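Local coordinates for protein botulinum neurotoxin type C1 (Clostridium botulinum, PDB 3R4S) that probably carries a clostridial protease into neurons, its receptor-binding region, the part in this structure, holding sialic acid in two pockets, at residues A[118-121]-A[127-130]. Residues are numbered along the deposited sequence; the frame is centred on the assembly and turned at random.
Sequences VFTL and SEQS
Thr120 and Ser130 face each other as a non-hydrogen-bonded pair, and Thr120 OG1 lies 2.7 Å from Ser130 OG, hydroxyl against hydroxyl. Ser130 OG in turn donates to Glu128 OE2 at 2.7 Å, approaching that oxygen almost end-on to the C-O bond. Serine suits this place, since its short side chain can link the threonine opposite to the carboxylate two residues back on its own strand. The branching of Thr120 serves both neighbours: with chi1 at -54° the hydroxyl sits beside the backbone N, while CG2, anti to that N, points toward the carboxylate, the two side chains crossing at a slant, and comes 3.8 Å from Glu128 OE2. Farther back on its strand, the branched Val118 brings its methyl CG1 against Ser130 CB.

The two segments belong to the antiparallel hairpin of strands 116-124 and 127-134, in the jelly-roll-like lectin domain of the receptor-binding region, well away from the sialic acid pockets. Leu121 and Gln129 form the next, hydrogen-bonded pair: Leu121 N to Gln129 O and Gln129 N to Leu121 O are both 2.9 Å, each with an N-H...O angle of 158°. Their side chains leave from the opposite face of the sheet to Thr120 and Ser130. There the branched, apolar Leu121 packs on Met160, Leu177 and Phe182; Gln129, long and partly aliphatic, reaches Met160 and Val174; and the flat apolar ring of Phe119 fills the buried layer beside Met160.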
loop_
_atom_site.group_PDB
_atom_site.type_symbol
_atom_site.label_atom_id
_atom_site.label_comp_id
_atom_site.label_asym_id
_atom_site.label_seq_id
_atom_site.Cartn_x
_atom_site.Cartn_y
_atom_site.Cartn_z
ATOM N N VAL A 118 11.884 7.685 10.348
ATOM C CA VAL A 118 13.271 8.084 10.549
ATOM C C VAL A 118 14.160 6.911 10.971
ATOM O O VAL A 118 13.828 6.183 11.906
ATOM C CB VAL A 118 13.358 9.172 11.632
ATOM C CG1 VAL A 118 14.772 9.687 11.758
ATOM C CG2 VAL A 118 12.401 10.332 11.300
ATOM N N PHE A 119 15.278 6.727 10.278
ATOM C CA PHE A 119 16.309 5.789 10.717
ATOM C C PHE A 119 17.449 6.564 11.338
ATOM O O PHE A 119 17.909 7.549 10.771
ATOM C CB PHE A 119 16.848 4.945 9.556
ATOM C CG PHE A 119 17.995 4.057 9.955
ATOM C CD1 PHE A 119 17.760 2.850 10.609
ATOM C CD2 PHE A 119 19.304 4.434 9.690
ATOM C CE1 PHE A 119 18.822 2.019 10.995
ATOM C CE2 PHE A 119 20.370 3.621 10.071
ATOM C CZ PHE A 119 20.126 2.411 10.734
ATOM N N THR A 120 17.906 6.118 12.500
ATOM C CA THR A 120 18.947 6.834 13.228
ATOM C C THR A 120 20.092 5.931 13.670
ATOM O O THR A 120 19.866 4.862 14.256
ATOM C CB THR A 120 18.378 7.490 14.485
ATOM O OG1 THR A 120 17.259 8.309 14.128
ATOM C CG2 THR A 120 19.439 8.343 15.163
ATOM N N LEU A 121 21.319 6.347 13.369
ATOM C CA LEU A 121 22.491 5.783 14.030
ATOM C C LEU A 121 22.755 6.639 15.263
ATOM O O LEU A 121 22.917 7.856 15.151
ATOM C CB LEU A 121 23.708 5.802 13.110
ATOM C CG LEU A 121 23.755 4.768 11.978
ATOM C CD1 LEU A 121 25.069 4.875 11.241
ATOM C CD2 LEU A 121 23.569 3.349 12.498
ATOM N N SER A 127 25.315 12.586 20.155
ATOM C CA SER A 127 25.629 12.541 18.733
ATOM C C SER A 127 24.857 11.437 17.995
ATOM O O SER A 127 24.860 10.269 18.405
ATOM C CB SER A 127 27.134 12.343 18.556
ATOM O OG SER A 127 27.452 11.941 17.235
ATOM N N GLU A 128 24.217 11.809 16.892
ATOM C CA GLU A 128 23.459 10.854 16.089
ATOM C C GLU A 128 23.596 11.235 14.623
ATOM O O GLU A 128 24.075 12.321 14.299
ATOM C CB GLU A 128 21.977 10.943 16.459
ATOM C CG GLU A 128 21.407 12.285 16.072
ATOM C CD GLU A 128 19.898 12.335 16.070
ATOM O OE1 GLU A 128 19.311 12.616 17.130
ATOM O OE2 GLU A 128 19.299 12.127 14.999
ATOM N N GLN A 129 23.147 10.356 13.736
ATOM C CA GLN A 129 22.974 10.726 12.338
ATOM C C GLN A 129 21.707 10.056 11.818
ATOM O O GLN A 129 21.553 8.839 11.929
ATOM C CB GLN A 129 24.206 10.323 11.522
ATOM C CG GLN A 129 24.219 10.863 10.115
ATOM C CD GLN A 129 25.603 10.834 9.449
ATOM O OE1 GLN A 129 25.817 11.511 8.442
ATOM N NE2 GLN A 129 26.538 10.060 10.007
ATOM N N SER A 130 20.788 10.846 11.276
ATOM C CA SER A 130 19.499 10.317 10.841
ATOM C C SER A 130 19.218 10.559 9.365
ATOM O O SER A 130 19.721 11.509 8.779
ATOM C CB SER A 130 18.356 10.912 11.686
ATOM O OG SER A 130 18.447 10.503 13.043
#